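Local coordinates for odorant-binding protein 1F (Rattus norvegicus, PDB 3FIQ) that binds a wide variety of small chemical odorants in the nasal epithelium, as a secreted carrier of the lipocalin family, at residues Q49-F55 / H66-K72. Residues are numbered along the deposited sequence; the frame is centred on the assembly and turned at random.
Sequences QELKIIF and HTVVGQK. With EDO (1,2-ethanediol), chain E.
Gln-71 and Gln-49 both bend at chi2 (-69° and 63°), and this brings their amides together, nearly coplanar, at one end of an antiparallel beta hairpin in the lipocalin barrel. Gln-71 works in two directions: its OE1 takes an almost straight bond from Gln-49 NE2 (2.9 Å), while its NE2 gives one to Glu-50 OE1, reaching that oxygen on its anti side and well out of the carboxylate plane. A water also donates to Gln-71 OE1. Gln-49 NE2 gives a second, more bent bond to Lys-72 O (2.9 Å), on a lone pair in the carbonyl plane. A leucine at Gln-71 would probably leave Glu-50 OE1 without its amide donor and the Gln-49 amide without one of its two acceptors here. Between the strands, backbone bonds pair Leu-51 with Gly-70, Ile-53 with Val-68 and Phe-55 with His-66. Leu-51, Ile-53, Phe-55 and Val-68 share the buried face, where Phe-88 of strand 85-93 touches Leu-51 and Ile-53; on the other face Val-69 CG1 packs against Glu-50 CG at 3.4 Å. At the far end Tyr-82 meets the rings of Phe-55 and His-66 edge-to-face. There the Phe-55 ring receives Val-68 CG1 at its edge and His-66 CB over one face, 3.8 Å from the ring centroid.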
ATOM      1  N   GLN A  49      -6.384 -15.681  -4.103  1.00 10.81           N
ATOM      2  CA  GLN A  49      -6.156 -16.227  -2.750  1.00 10.52           C
ATOM      3  C   GLN A  49      -4.724 -15.853  -2.289  1.00 11.55           C
ATOM      4  O   GLN A  49      -4.481 -15.573  -1.117  1.00 12.70           O
ATOM      5  CB  GLN A  49      -6.362 -17.743  -2.694  1.00 15.84           C
ATOM      6  CG  GLN A  49      -5.834 -18.446  -1.414  1.00 24.90           C
ATOM      7  CD  GLN A  49      -6.538 -17.989  -0.160  1.00 22.90           C
ATOM      8  OE1 GLN A  49      -7.796 -17.880  -0.170  1.00 25.82           O
ATOM      9  NE2 GLN A  49      -5.747 -17.686   0.949  1.00 22.02           N
ATOM     10  N   GLU A  50      -3.805 -15.842  -3.225  1.00  9.53           N
ATOM     11  CA  GLU A  50      -2.399 -15.685  -2.933  1.00  7.53           C
ATOM     12  C   GLU A  50      -1.917 -14.495  -3.722  1.00  7.78           C
ATOM     13  O   GLU A  50      -1.744 -14.614  -4.936  1.00 12.20           O
ATOM     14  CB  GLU A  50      -1.638 -16.994  -3.263  1.00 16.26           C
ATOM     15  CG  GLU A  50      -0.290 -17.142  -2.669  1.00 22.32           C
ATOM     16  CD  GLU A  50       0.232 -18.632  -2.643  1.00 19.83           C
ATOM     17  OE1 GLU A  50      -0.165 -19.531  -1.801  1.00 19.27           O
ATOM     18  OE2 GLU A  50       1.041 -18.872  -3.504  1.00 15.85           O
ATOM     19  N   LEU A  51      -1.675 -13.368  -3.062  1.00  5.98           N
ATOM     20  CA  LEU A  51      -1.336 -12.096  -3.744  1.00  5.83           C
ATOM     21  C   LEU A  51       0.098 -11.753  -3.502  1.00  5.70           C
ATOM     22  O   LEU A  51       0.502 -11.347  -2.400  1.00  6.56           O
ATOM     23  CB  LEU A  51      -2.252 -10.967  -3.201  1.00  6.02           C
ATOM     24  CG  LEU A  51      -1.987  -9.541  -3.682  1.00  6.61           C
ATOM     25  CD1 LEU A  51      -2.078  -9.401  -5.164  1.00  9.49           C
ATOM     26  CD2 LEU A  51      -3.049  -8.629  -3.062  1.00 11.16           C
ATOM     27  N   LYS A  52       0.894 -11.846  -4.576  1.00  5.77           N
ATOM     28  CA  LYS A  52       2.300 -11.502  -4.495  1.00  5.71           C
ATOM     29  C   LYS A  52       2.504 -10.054  -4.836  1.00  6.78           C
ATOM     30  O   LYS A  52       2.129  -9.618  -5.939  1.00  7.39           O
ATOM     31  CB  LYS A  52       3.063 -12.357  -5.506  1.00  6.95           C
ATOM     32  CG  LYS A  52       3.379 -13.791  -5.063  1.00 15.15           C
ATOM     33  CD  LYS A  52       2.266 -14.722  -5.233  1.00 19.32           C
ATOM     34  CE  LYS A  52       1.826 -14.912  -6.709  1.00 15.97           C
ATOM     35  NZ  LYS A  52       0.582 -15.724  -6.628  1.00 16.09           N
ATOM     36  N   ILE A  53       3.102  -9.294  -3.930  1.00  5.48           N
ATOM     37  CA  ILE A  53       3.377  -7.894  -4.185  1.00  5.43           C
ATOM     38  C   ILE A  53       4.881  -7.701  -4.144  1.00  5.49           C
ATOM     39  O   ILE A  53       5.515  -8.015  -3.173  1.00  6.00           O
ATOM     40  CB  ILE A  53       2.680  -7.015  -3.139  1.00  5.31           C
ATOM     41  CG1 ILE A  53       1.157  -7.229  -3.152  1.00  6.72           C
ATOM     42  CG2 ILE A  53       3.056  -5.561  -3.390  1.00  7.28           C
ATOM     43  CD1 ILE A  53       0.459  -6.435  -2.044  1.00  7.20           C
ATOM     44  N   ILE A  54       5.439  -7.136  -5.219  1.00  5.59           N
ATOM     45  CA  ILE A  54       6.869  -6.802  -5.275  1.00  5.71           C
ATOM     46  C   ILE A  54       6.925  -5.289  -5.097  1.00  5.93           C
ATOM     47  O   ILE A  54       6.163  -4.530  -5.746  1.00  5.69           O
ATOM     48  CB  ILE A  54       7.496  -7.201  -6.611  1.00  5.90           C
ATOM     49  CG1 ILE A  54       7.456  -8.725  -6.726  1.00  7.43           C
ATOM     50  CG2 ILE A  54       8.942  -6.677  -6.702  1.00  7.35           C
ATOM     51  CD1 ILE A  54       7.846  -9.254  -8.122  1.00 10.20           C
ATOM     52  N   PHE A  55       7.796  -4.833  -4.207  1.00  5.76           N
ATOM     53  CA  PHE A  55       7.972  -3.408  -3.936  1.00  5.82           C
ATOM     54  C   PHE A  55       9.408  -3.120  -3.568  1.00  6.04           C
ATOM     55  O   PHE A  55      10.166  -4.032  -3.258  1.00  6.91           O
ATOM     56  CB  PHE A  55       7.044  -2.948  -2.801  1.00  6.79           C
ATOM     57  CG  PHE A  55       7.272  -3.568  -1.469  1.00  6.70           C
ATOM     58  CD1 PHE A  55       6.570  -4.711  -1.115  1.00  8.65           C
ATOM     59  CD2 PHE A  55       8.086  -2.971  -0.504  1.00  5.79           C
ATOM     60  CE1 PHE A  55       6.752  -5.284   0.180  1.00  9.24           C
ATOM     61  CE2 PHE A  55       8.188  -3.499   0.769  1.00  5.79           C
ATOM     62  CZ  PHE A  55       7.556  -4.673   1.108  1.00  5.65           C
ATOM     63  N   HIS A  66      11.751  -6.073  -2.284  1.00  6.30           N
ATOM     64  CA  HIS A  66      11.059  -7.010  -1.405  1.00  6.14           C
ATOM     65  C   HIS A  66       9.886  -7.653  -2.096  1.00  7.19           C
ATOM     66  O   HIS A  66       9.241  -7.089  -3.008  1.00  6.75           O
ATOM     67  CB  HIS A  66      10.520  -6.240  -0.191  1.00  6.05           C
ATOM     68  CG  HIS A  66      11.580  -5.697   0.702  1.00  6.28           C
ATOM     69  ND1 HIS A  66      12.081  -6.463   1.737  1.00  9.13           N
ATOM     70  CD2 HIS A  66      12.228  -4.519   0.757  1.00  6.47           C
ATOM     71  CE1 HIS A  66      12.983  -5.758   2.392  1.00 12.00           C
ATOM     72  NE2 HIS A  66      13.142  -4.603   1.778  1.00 10.16           N
ATOM     73  N   THR A  67       9.540  -8.863  -1.636  1.00  5.91           N
ATOM     74  CA  THR A  67       8.317  -9.488  -2.076  1.00  5.78           C
ATOM     75  C   THR A  67       7.595  -9.928  -0.827  1.00  6.57           C
ATOM     76  O   THR A  67       8.190 -10.478   0.082  1.00  7.75           O
ATOM     77  CB  THR A  67       8.540 -10.758  -2.928  1.00  8.01           C
ATOM     78  OG1 THR A  67       9.390 -10.453  -4.007  1.00 11.26           O
ATOM     79  CG2 THR A  67       7.229 -11.265  -3.422  1.00  8.11           C
ATOM     80  N   VAL A  68       6.282  -9.696  -0.785  1.00  6.01           N
ATOM     81  CA  VAL A  68       5.412 -10.259   0.267  1.00  5.50           C
ATOM     82  C   VAL A  68       4.355 -11.064  -0.444  1.00  6.80           C
ATOM     83  O   VAL A  68       3.972 -10.766  -1.576  1.00  7.53           O
ATOM     84  CB  VAL A  68       4.748  -9.255   1.208  1.00  5.90           C
ATOM     85  CG1 VAL A  68       5.752  -8.604   2.039  1.00 12.21           C
ATOM     86  CG2 VAL A  68       3.959  -8.197   0.454  1.00  8.06           C
ATOM     87  N   VAL A  69       3.874 -12.119   0.204  1.00  5.61           N
ATOM     88  CA  VAL A  69       2.734 -12.875  -0.266  1.00  5.64           C
ATOM     89  C   VAL A  69       1.620 -12.706   0.724  1.00  5.77           C
ATOM     90  O   VAL A  69       1.696 -13.157   1.833  1.00  7.64           O
ATOM     91  CB  VAL A  69       3.061 -14.360  -0.440  1.00 11.19           C
ATOM     92  CG1 VAL A  69       1.900 -15.145  -1.038  1.00  9.35           C
ATOM     93  CG2 VAL A  69       4.287 -14.545  -1.327  1.00 11.10           C
ATOM     94  N   GLY A  70       0.547 -12.022   0.305  1.00  5.96           N
ATOM     95  CA  GLY A  70      -0.657 -11.950   1.123  1.00  6.53           C
ATOM     96  C   GLY A  70      -1.536 -13.153   0.889  1.00  7.44           C
ATOM     97  O   GLY A  70      -1.753 -13.621  -0.201  1.00  7.10           O
ATOM     98  N   GLN A  71      -2.025 -13.694   1.992  1.00  5.86           N
ATOM     99  CA  GLN A  71      -3.053 -14.771   2.003  1.00  6.15           C
ATOM    100  C   GLN A  71      -4.382 -14.217   2.323  1.00  6.15           C
ATOM    101  O   GLN A  71      -4.576 -13.620   3.363  1.00  6.08           O
ATOM    102  CB  GLN A  71      -2.663 -15.834   2.968  1.00  7.44           C
ATOM    103  CG  GLN A  71      -1.420 -16.615   2.469  1.00 11.72           C
ATOM    104  CD  GLN A  71      -1.702 -17.478   1.236  1.00 12.75           C
ATOM    105  OE1 GLN A  71      -2.855 -17.880   0.931  1.00 17.48           O
ATOM    106  NE2 GLN A  71      -0.640 -17.806   0.518  1.00 17.30           N
ATOM    107  N   LYS A  72      -5.322 -14.419   1.388  1.00  6.32           N
ATOM    108  CA  LYS A  72      -6.699 -13.950   1.566  1.00  6.43           C
ATOM    109  C   LYS A  72      -7.461 -14.803   2.601  1.00  6.70           C
ATOM    110  O   LYS A  72      -7.298 -15.999   2.652  1.00  7.68           O
ATOM    111  CB  LYS A  72      -7.467 -13.986   0.224  1.00  9.96           C
ATOM    112  CG  LYS A  72      -8.754 -13.184   0.324  1.00 10.04           C
ATOM    113  CD  LYS A  72      -9.406 -12.957  -1.016  1.00 18.95           C
ATOM    114  CE  LYS A  72     -10.621 -11.994  -0.850  1.00 27.26           C
ATOM    115  NZ  LYS A  72     -11.455 -11.929  -2.120  1.00 29.53           N
TER
HETATM  116  C1  EDO E 160      12.821 -11.668  -2.509  1.00 19.16           C
HETATM  117  O1  EDO E 160      11.565 -11.844  -1.886  1.00 21.59           O
HETATM  118  C2  EDO E 160      12.893 -10.153  -2.740  1.00 20.28           C
HETATM  119  O2  EDO E 160      12.033  -9.654  -3.842  1.00 24.25           O
HETATM  120  O   HOH W   1      -2.902 -20.463   0.162  1.00 28.78           O